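Local coordinates for protein laccase (Botrytis aclada, PDB 3SQR) that probably oxidises hydroquinone-type phenols at the expense of dioxygen, as a multicopper laccase involved in lignin degradation and detoxification of lignin-derived products, at residues Asn114-Trp125 against Gln144-Tyr155; Phe430-Glu440 against Ala537-Ser545. All coordinates share one frame; numbering follows the deposited sequence.

Interactions 1 and 2 illustrate how contacts of different kinds join the parts of the cupredoxin-type domains of a multicopper oxidase. Both are largely buried, yet neither is buried throughout: interaction 1 reaches the surface at a glycosylated turn, interaction 2 at a water-bridged carboxylate. They belong to the first and third cupredoxin-type domains, share no strand, and stay about 8 Å apart at their nearest atoms. Residues 114-125 and 144-155 are mostly loop, and scattered backbone bonds are supplemented by an asparagine amide, a tyrosine hydroxyl and an aromatic pair. Residues 430-440 and 537-545 instead run as parallel strands, where a regular backbone ladder carries the contact and side chains pack on both faces.

Interaction 1 of 2, residues Asn114-Trp125 against Gln144-Tyr155; sequences NNLEHNGTSIHW and QCPIAPGDTLTY. With NAG (2-acetamido-2-deoxy-beta-D-glucopyranose), chain H; NAG (2-acetamido-2-deoxy-beta-D-glucopyranose), chain B.
W125 turns the edge of its indole toward the face of Y155, an offset edge-to-face pair with planes 69° apart and CZ2 of W125 3.6 Å from CG of Y155. Behind it, L153 covers the opposite face of the tyrosine ring. The phenol oxygen is held too: N of I123 donates to OH of Y155 almost straight (3.0 Å, 173°), and that hydroxyl donates to OE1 of Q144, on a lone pair in the carbonyl plane.

At the other dense point, N114 extends its amide across the gap, CG anti to the backbone N (chi1 -177°). Its ND2 gives one hydrogen to O of I147 (2.9 Å) and the other to O of N119, while OD1 accepts from N of L116 in an Asx turn. Three bonds thus fix the amide's rotation. N of I147 donates to O of T121 (2.8 Å), and the P149 ring wedges against the 116-119 turn, CB 3.1 Å from O of L116 and CG 3.3 Å from O of N119.

Toward solvent the contact thins to E117 and to G150, in a type II turn. Here N119 carries an N-linked sugar through ND2, and N of H118 bonds to O7 of a second N-acetylglucosamine.

Strand 107-114 packs on I123, W125 and Y155, strand 67-79 touches N114 and L116, and helix 551-567 covers P146, P149 and L153, tied to C145 by the C145-C561 disulfide.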
# COMPACT_ATOMS: atom_id res chain seq x y z
N ASN A 114 -19.66 -7.53 -3.92
CA ASN A 114 -19.74 -6.20 -4.44
C ASN A 114 -21.16 -5.71 -4.34
O ASN A 114 -21.97 -6.02 -5.18
CB ASN A 114 -19.29 -6.09 -5.91
CG ASN A 114 -19.30 -4.71 -6.41
OD1 ASN A 114 -19.58 -3.76 -5.65
ND2 ASN A 114 -18.91 -4.53 -7.71
N ASN A 115 -21.41 -4.86 -3.37
CA ASN A 115 -22.72 -4.21 -3.24
C ASN A 115 -22.78 -2.76 -3.71
O ASN A 115 -23.69 -2.01 -3.32
CB ASN A 115 -23.24 -4.38 -1.82
CG ASN A 115 -23.64 -5.79 -1.54
OD1 ASN A 115 -24.39 -6.43 -2.33
ND2 ASN A 115 -23.07 -6.36 -0.46
N LEU A 116 -21.84 -2.37 -4.57
CA LEU A 116 -21.93 -1.14 -5.29
C LEU A 116 -22.86 -1.43 -6.47
O LEU A 116 -22.95 -2.59 -6.91
CB LEU A 116 -20.57 -0.70 -5.83
CG LEU A 116 -19.53 -0.49 -4.72
CD1 LEU A 116 -18.19 -0.29 -5.51
CD2 LEU A 116 -19.89 0.64 -3.75
N GLU A 117 -23.54 -0.40 -6.94
CA GLU A 117 -24.39 -0.57 -8.11
C GLU A 117 -23.67 -0.30 -9.44
O GLU A 117 -24.01 -0.93 -10.44
CB GLU A 117 -25.59 0.38 -8.00
CG GLU A 117 -26.60 -0.06 -6.96
CD GLU A 117 -28.02 0.35 -7.35
OE1 GLU A 117 -28.23 1.55 -7.72
OE2 GLU A 117 -28.90 -0.55 -7.33
N HIS A 118 -22.70 0.61 -9.44
CA HIS A 118 -22.19 1.21 -10.70
C HIS A 118 -20.67 1.07 -10.92
O HIS A 118 -20.11 1.77 -11.76
CB HIS A 118 -22.61 2.69 -10.78
CG HIS A 118 -24.09 2.89 -10.72
ND1 HIS A 118 -24.97 2.18 -11.51
CD2 HIS A 118 -24.85 3.70 -9.95
CE1 HIS A 118 -26.21 2.55 -11.22
NE2 HIS A 118 -26.17 3.47 -10.28
N ASN A 119 -20.00 0.25 -10.10
CA ASN A 119 -18.59 -0.09 -10.33
C ASN A 119 -18.43 -1.59 -10.12
O ASN A 119 -19.06 -2.15 -9.20
CB ASN A 119 -17.60 0.53 -9.29
CG ASN A 119 -17.35 1.99 -9.42
OD1 ASN A 119 -16.71 2.53 -8.55
ND2 ASN A 119 -17.80 2.66 -10.48
N GLY A 120 -17.57 -2.22 -10.91
CA GLY A 120 -16.92 -3.45 -10.50
C GLY A 120 -16.06 -3.13 -9.26
O GLY A 120 -15.91 -2.00 -8.88
N THR A 121 -15.44 -4.16 -8.72
CA THR A 121 -14.44 -3.95 -7.68
C THR A 121 -13.51 -5.17 -7.70
O THR A 121 -13.77 -6.18 -8.27
CB THR A 121 -15.07 -3.71 -6.33
OG1 THR A 121 -14.08 -3.13 -5.44
CG2 THR A 121 -15.63 -5.02 -5.71
N SER A 122 -12.42 -5.09 -6.95
CA SER A 122 -11.41 -6.11 -6.98
C SER A 122 -10.51 -5.76 -5.83
O SER A 122 -10.03 -4.64 -5.81
CB SER A 122 -10.58 -5.98 -8.24
OG SER A 122 -9.73 -7.09 -8.30
N ILE A 123 -10.28 -6.70 -4.92
CA ILE A 123 -9.62 -6.36 -3.66
C ILE A 123 -8.27 -6.99 -3.62
O ILE A 123 -8.15 -8.21 -3.76
CB ILE A 123 -10.42 -6.85 -2.47
CG1 ILE A 123 -11.86 -6.41 -2.57
CG2 ILE A 123 -9.77 -6.36 -1.09
CD1 ILE A 123 -12.16 -4.97 -2.84
N HIS A 124 -7.27 -6.14 -3.39
CA HIS A 124 -5.89 -6.51 -3.28
C HIS A 124 -5.44 -6.50 -1.79
O HIS A 124 -5.82 -5.69 -1.00
CB HIS A 124 -5.02 -5.58 -4.11
CG HIS A 124 -3.55 -5.74 -3.87
ND1 HIS A 124 -2.88 -6.89 -4.22
CD2 HIS A 124 -2.62 -4.87 -3.41
CE1 HIS A 124 -1.60 -6.76 -3.87
NE2 HIS A 124 -1.41 -5.54 -3.40
N TRP A 125 -4.60 -7.46 -1.48
CA TRP A 125 -4.09 -7.70 -0.11
C TRP A 125 -2.65 -7.24 -0.20
O TRP A 125 -1.78 -7.93 -0.77
CB TRP A 125 -4.29 -9.19 0.24
CG TRP A 125 -5.61 -9.68 -0.29
CD1 TRP A 125 -5.84 -10.29 -1.52
CD2 TRP A 125 -6.89 -9.49 0.30
NE1 TRP A 125 -7.17 -10.47 -1.68
CE2 TRP A 125 -7.84 -9.95 -0.62
CE3 TRP A 125 -7.33 -8.88 1.50
CZ2 TRP A 125 -9.17 -9.84 -0.40
CZ3 TRP A 125 -8.68 -8.76 1.72
CH2 TRP A 125 -9.61 -9.27 0.78
N GLN A 144 -7.61 -11.07 -12.23
CA GLN A 144 -9.04 -11.34 -12.28
C GLN A 144 -9.77 -10.34 -13.14
O GLN A 144 -9.30 -9.23 -13.40
CB GLN A 144 -9.69 -11.25 -10.91
CG GLN A 144 -9.62 -9.92 -10.24
CD GLN A 144 -10.36 -9.92 -8.92
OE1 GLN A 144 -9.75 -10.19 -7.86
NE2 GLN A 144 -11.66 -9.68 -8.95
N CYS A 145 -10.98 -10.70 -13.53
CA CYS A 145 -11.95 -9.75 -13.97
C CYS A 145 -12.49 -9.08 -12.70
O CYS A 145 -12.50 -9.69 -11.63
CB CYS A 145 -13.13 -10.41 -14.68
SG CYS A 145 -12.64 -11.17 -16.29
N PRO A 146 -13.04 -7.88 -12.86
CA PRO A 146 -13.71 -7.27 -11.77
C PRO A 146 -14.88 -8.09 -11.28
O PRO A 146 -15.52 -8.85 -12.04
CB PRO A 146 -14.12 -5.92 -12.31
CG PRO A 146 -13.23 -5.69 -13.49
CD PRO A 146 -13.05 -7.01 -14.04
N ILE A 147 -15.15 -7.96 -10.00
CA ILE A 147 -16.35 -8.51 -9.39
C ILE A 147 -17.53 -7.60 -9.75
O ILE A 147 -17.57 -6.39 -9.42
CB ILE A 147 -16.28 -8.55 -7.84
CG1 ILE A 147 -15.00 -9.27 -7.39
CG2 ILE A 147 -17.55 -9.25 -7.26
CD1 ILE A 147 -14.63 -9.08 -5.85
N ALA A 148 -18.49 -8.14 -10.49
CA ALA A 148 -19.59 -7.31 -10.90
C ALA A 148 -20.49 -6.95 -9.70
O ALA A 148 -20.55 -7.71 -8.76
CB ALA A 148 -20.44 -8.08 -11.98
N PRO A 149 -21.21 -5.84 -9.78
CA PRO A 149 -22.26 -5.51 -8.82
C PRO A 149 -23.15 -6.70 -8.55
O PRO A 149 -23.65 -7.41 -9.48
CB PRO A 149 -22.99 -4.34 -9.49
CG PRO A 149 -21.92 -3.61 -10.14
CD PRO A 149 -21.07 -4.75 -10.74
N GLY A 150 -23.27 -6.99 -7.26
CA GLY A 150 -24.08 -8.11 -6.76
C GLY A 150 -23.38 -9.45 -6.77
O GLY A 150 -23.91 -10.39 -6.20
N ASP A 151 -22.18 -9.58 -7.39
CA ASP A 151 -21.49 -10.81 -7.37
C ASP A 151 -20.59 -10.87 -6.10
O ASP A 151 -20.31 -9.84 -5.46
CB ASP A 151 -20.67 -10.96 -8.62
CG ASP A 151 -20.23 -12.37 -8.87
OD1 ASP A 151 -20.77 -13.29 -8.23
OD2 ASP A 151 -19.34 -12.57 -9.74
N THR A 152 -20.14 -12.07 -5.81
CA THR A 152 -19.22 -12.41 -4.74
C THR A 152 -18.02 -13.17 -5.29
O THR A 152 -18.16 -14.08 -6.13
CB THR A 152 -19.92 -13.21 -3.62
OG1 THR A 152 -21.00 -12.40 -3.11
CG2 THR A 152 -18.89 -13.59 -2.48
N LEU A 153 -16.83 -12.82 -4.76
CA LEU A 153 -15.64 -13.56 -5.05
C LEU A 153 -15.04 -13.86 -3.73
O LEU A 153 -14.84 -12.94 -2.97
CB LEU A 153 -14.65 -12.74 -5.84
CG LEU A 153 -13.34 -13.43 -6.17
CD1 LEU A 153 -13.44 -14.88 -6.78
CD2 LEU A 153 -12.50 -12.46 -7.04
N THR A 154 -14.73 -15.14 -3.53
CA THR A 154 -14.06 -15.61 -2.29
C THR A 154 -12.56 -15.70 -2.53
O THR A 154 -12.07 -16.57 -3.23
CB THR A 154 -14.64 -16.92 -1.81
OG1 THR A 154 -16.05 -16.73 -1.58
CG2 THR A 154 -13.92 -17.40 -0.47
N TYR A 155 -11.82 -14.83 -1.86
CA TYR A 155 -10.38 -14.85 -1.94
C TYR A 155 -9.87 -15.84 -0.92
O TYR A 155 -10.35 -15.88 0.20
CB TYR A 155 -9.82 -13.46 -1.69
CG TYR A 155 -10.17 -12.42 -2.76
CD1 TYR A 155 -11.40 -11.74 -2.78
CD2 TYR A 155 -9.28 -12.10 -3.74
CE1 TYR A 155 -11.70 -10.79 -3.71
CE2 TYR A 155 -9.55 -11.17 -4.66
CZ TYR A 155 -10.75 -10.50 -4.69
OH TYR A 155 -10.98 -9.52 -5.65
C1 NAG H . -23.05 5.24 -5.06
C2 NAG H . -23.09 5.00 -6.54
C3 NAG H . -23.28 6.32 -7.25
C4 NAG H . -24.52 7.06 -6.76
C5 NAG H . -24.40 7.16 -5.25
C6 NAG H . -25.63 7.87 -4.68
C7 NAG H . -21.52 3.31 -7.25
C8 NAG H . -20.10 3.07 -7.62
N2 NAG H . -21.79 4.52 -6.95
O3 NAG H . -23.33 6.06 -8.63
O4 NAG H . -24.51 8.37 -7.31
O5 NAG H . -24.30 5.84 -4.72
O6 NAG H . -26.75 7.04 -4.91
O7 NAG H . -22.34 2.41 -7.24
C1 NAG B . -17.58 4.05 -10.63
C2 NAG B . -17.34 4.66 -11.98
C3 NAG B . -17.14 6.17 -12.05
C4 NAG B . -18.31 6.80 -11.34
C5 NAG B . -18.52 6.14 -9.96
C6 NAG B . -19.83 6.55 -9.30
C7 NAG B . -16.47 2.78 -13.33
C8 NAG B . -15.23 2.31 -14.04
N2 NAG B . -16.32 3.97 -12.73
O3 NAG B . -17.04 6.53 -13.42
O4 NAG B . -18.12 8.17 -11.10
O5 NAG B . -18.61 4.75 -10.02
O6 NAG B . -19.70 6.38 -7.91
O7 NAG B . -17.49 2.09 -13.35

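Interaction 2 of 2, residues Phe430-Glu440 against Ala537-Ser545; sequences FPTEYNVVALE and AMQFVESQS
The F430 ring receives CG2 of V541 over one face, 4.1 Å from CE2, whereas OE1 of Q544 sits at its edge, in the ring plane, 3.6 Å from CZ; NE2 of the same Q544 amide donates to O of E427. P431 covers one face of the Y434 ring, and the amide of Q539 runs alongside that ring with the two planes only 8° apart. On F540, CE of M538 rests over one face, offset toward the rim; L439 CD1 approaches obliquely, and Y451 and F514 make edge-to-face pairs with the ring.

These groups flank a parallel strand pair in the third cupredoxin-type domain, where strand 436-439 forms an outer edge of its sheet beside 537-542. The principle is a continuous ladder: bonds pass from strand to strand between N435 and S543, among them N of V437 to O of Q539 (2.8 Å). V436, A438, Q539 and V541 occupy one face; V437, L439, F540 and E542 occupy the other.

Side-chain amides extend the ladder beyond the strand. NE2 of Q539 meets a lone pair of Y434 O in the carbonyl plane (2.8 Å), and its OE1 accepts a further hydrogen bond from OG1 of T419. ND2 of N435 reaches O of A537 nearly straight (168°), while S409 bonds to its OD1. Packing is tight where CE of M538 comes 3.2 Å from CG2 of V437, the methionine chain being bent at chi2 and chi3 to bring its methyl there.

At the far end the chemistry turns to water. E440, bent at chi2 (-70°), folds back over S543, and one water joins its OE2, 2.7 Å away, to N of Q544.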
# COMPACT_ATOMS: atom_id res chain seq x y z
N PHE A 430 1.38 -10.31 -25.37
CA PHE A 430 0.35 -9.55 -24.72
C PHE A 430 0.22 -8.20 -25.38
O PHE A 430 1.14 -7.76 -26.08
CB PHE A 430 0.79 -9.44 -23.22
CG PHE A 430 0.88 -10.78 -22.57
CD1 PHE A 430 -0.28 -11.46 -22.22
CD2 PHE A 430 2.09 -11.39 -22.35
CE1 PHE A 430 -0.20 -12.73 -21.62
CE2 PHE A 430 2.17 -12.65 -21.79
CZ PHE A 430 1.03 -13.32 -21.41
N PRO A 431 -0.93 -7.55 -25.25
CA PRO A 431 -1.00 -6.23 -25.83
C PRO A 431 0.12 -5.32 -25.38
O PRO A 431 0.51 -5.37 -24.20
CB PRO A 431 -2.37 -5.71 -25.38
CG PRO A 431 -3.15 -6.90 -25.11
CD PRO A 431 -2.21 -7.95 -24.65
N THR A 432 0.61 -4.46 -26.28
CA THR A 432 1.63 -3.52 -25.92
C THR A 432 1.26 -2.74 -24.66
O THR A 432 2.08 -2.51 -23.78
CB THR A 432 1.90 -2.55 -27.08
OG1 THR A 432 2.40 -3.35 -28.16
CG2 THR A 432 2.91 -1.51 -26.67
N GLU A 433 0.01 -2.35 -24.58
CA GLU A 433 -0.39 -1.49 -23.45
C GLU A 433 -0.60 -2.24 -22.15
O GLU A 433 -0.94 -1.63 -21.14
CB GLU A 433 -1.62 -0.70 -23.83
CG GLU A 433 -2.85 -1.53 -24.05
CD GLU A 433 -3.05 -2.16 -25.50
OE1 GLU A 433 -2.15 -2.18 -26.41
OE2 GLU A 433 -4.17 -2.67 -25.66
N TYR A 434 -0.40 -3.55 -22.15
CA TYR A 434 -0.36 -4.31 -20.92
C TYR A 434 1.02 -4.15 -20.28
O TYR A 434 1.21 -4.62 -19.14
CB TYR A 434 -0.73 -5.79 -21.20
CG TYR A 434 -2.19 -6.07 -21.09
CD1 TYR A 434 -3.13 -5.23 -21.67
CD2 TYR A 434 -2.69 -7.17 -20.36
CE1 TYR A 434 -4.41 -5.47 -21.57
CE2 TYR A 434 -4.00 -7.38 -20.24
CZ TYR A 434 -4.88 -6.53 -20.88
OH TYR A 434 -6.27 -6.71 -20.83
N ASN A 435 2.00 -3.54 -20.98
CA ASN A 435 3.33 -3.32 -20.45
C ASN A 435 3.97 -4.56 -19.80
O ASN A 435 4.63 -4.50 -18.73
CB ASN A 435 3.32 -2.12 -19.52
CG ASN A 435 3.09 -0.85 -20.24
OD1 ASN A 435 2.96 -0.84 -21.47
ND2 ASN A 435 3.07 0.26 -19.51
N VAL A 436 3.88 -5.70 -20.50
CA VAL A 436 4.38 -6.96 -19.95
C VAL A 436 5.87 -7.05 -20.11
O VAL A 436 6.42 -6.88 -21.19
CB VAL A 436 3.69 -8.23 -20.54
CG1 VAL A 436 4.42 -9.49 -20.09
CG2 VAL A 436 2.25 -8.26 -20.14
N VAL A 437 6.56 -7.36 -19.03
CA VAL A 437 7.92 -7.82 -19.12
C VAL A 437 7.87 -9.30 -18.75
O VAL A 437 7.43 -9.68 -17.65
CB VAL A 437 8.83 -7.13 -18.14
CG1 VAL A 437 10.19 -7.79 -18.08
CG2 VAL A 437 8.93 -5.63 -18.43
N ALA A 438 8.37 -10.14 -19.65
CA ALA A 438 8.43 -11.58 -19.39
C ALA A 438 9.68 -11.90 -18.61
O ALA A 438 10.76 -11.44 -18.94
CB ALA A 438 8.40 -12.42 -20.75
N LEU A 439 9.53 -12.66 -17.55
CA LEU A 439 10.66 -13.11 -16.76
C LEU A 439 10.69 -14.63 -16.84
O LEU A 439 9.68 -15.31 -16.65
CB LEU A 439 10.55 -12.69 -15.30
CG LEU A 439 10.42 -11.19 -15.00
CD1 LEU A 439 10.22 -11.00 -13.49
CD2 LEU A 439 11.60 -10.43 -15.47
N GLU A 440 11.87 -15.16 -17.11
CA GLU A 440 12.02 -16.63 -17.19
C GLU A 440 13.41 -16.89 -16.67
O GLU A 440 14.31 -16.08 -16.91
CB GLU A 440 11.93 -17.13 -18.65
CG GLU A 440 10.58 -17.07 -19.29
CD GLU A 440 9.56 -18.06 -18.73
OE1 GLU A 440 9.88 -18.95 -17.89
OE2 GLU A 440 8.41 -17.91 -19.14
N ALA A 537 2.67 2.15 -14.74
CA ALA A 537 2.57 0.79 -14.34
C ALA A 537 3.10 -0.12 -15.43
O ALA A 537 3.02 0.21 -16.60
CB ALA A 537 1.08 0.45 -14.03
N MET A 538 3.57 -1.29 -15.01
CA MET A 538 3.86 -2.35 -15.91
C MET A 538 3.59 -3.67 -15.16
O MET A 538 3.03 -3.65 -14.07
CB MET A 538 5.27 -2.25 -16.43
CG MET A 538 6.30 -2.07 -15.35
SD MET A 538 6.57 -3.52 -14.49
CE MET A 538 7.37 -4.52 -15.81
N GLN A 539 3.85 -4.78 -15.78
CA GLN A 539 3.65 -6.04 -15.11
C GLN A 539 4.63 -7.07 -15.59
O GLN A 539 5.06 -7.04 -16.72
CB GLN A 539 2.20 -6.52 -15.25
CG GLN A 539 1.80 -6.92 -16.67
CD GLN A 539 0.32 -7.20 -16.78
OE1 GLN A 539 -0.20 -8.16 -16.23
NE2 GLN A 539 -0.36 -6.34 -17.53
N PHE A 540 5.00 -7.95 -14.66
CA PHE A 540 5.90 -9.04 -14.94
C PHE A 540 5.09 -10.29 -15.13
O PHE A 540 4.30 -10.66 -14.27
CB PHE A 540 6.91 -9.23 -13.81
CG PHE A 540 7.75 -8.03 -13.58
CD1 PHE A 540 8.87 -7.79 -14.35
CD2 PHE A 540 7.42 -7.10 -12.58
CE1 PHE A 540 9.64 -6.71 -14.17
CE2 PHE A 540 8.23 -5.96 -12.36
CZ PHE A 540 9.32 -5.75 -13.14
N VAL A 541 5.26 -10.95 -16.29
CA VAL A 541 4.67 -12.25 -16.48
C VAL A 541 5.85 -13.13 -16.24
O VAL A 541 6.82 -13.20 -17.04
CB VAL A 541 3.99 -12.43 -17.83
CG1 VAL A 541 3.67 -13.96 -18.06
CG2 VAL A 541 2.69 -11.51 -17.93
N GLU A 542 5.84 -13.70 -15.05
CA GLU A 542 6.90 -14.47 -14.49
C GLU A 542 6.67 -15.98 -14.62
O GLU A 542 5.71 -16.54 -14.08
CB GLU A 542 7.03 -14.13 -12.97
CG GLU A 542 8.14 -14.88 -12.26
CD GLU A 542 8.27 -14.46 -10.83
OE1 GLU A 542 7.69 -13.41 -10.52
OE2 GLU A 542 8.79 -15.23 -10.05
N SER A 543 7.59 -16.64 -15.31
CA SER A 543 7.56 -18.11 -15.37
C SER A 543 6.18 -18.60 -15.76
O SER A 543 5.58 -19.48 -15.11
CB SER A 543 8.02 -18.69 -14.05
OG SER A 543 9.31 -18.20 -13.79
N GLN A 544 5.66 -18.05 -16.84
CA GLN A 544 4.32 -18.29 -17.23
C GLN A 544 3.89 -19.77 -17.20
O GLN A 544 2.80 -20.10 -16.77
CB GLN A 544 4.10 -17.74 -18.66
CG GLN A 544 2.71 -17.89 -19.06
CD GLN A 544 2.41 -17.14 -20.29
OE1 GLN A 544 3.09 -16.15 -20.60
NE2 GLN A 544 1.37 -17.55 -20.99
N SER A 545 4.73 -20.61 -17.74
CA SER A 545 4.29 -21.99 -17.98
C SER A 545 4.38 -22.75 -16.65
O SER A 545 3.86 -23.88 -16.52
CB SER A 545 5.17 -22.65 -19.06
OG SER A 545 6.50 -22.78 -18.59
O HOH W 1 6.89 -15.77 -18.38
O HOH W 2 7.99 -21.17 -16.58
O HOH W 3 11.24 -19.19 -15.01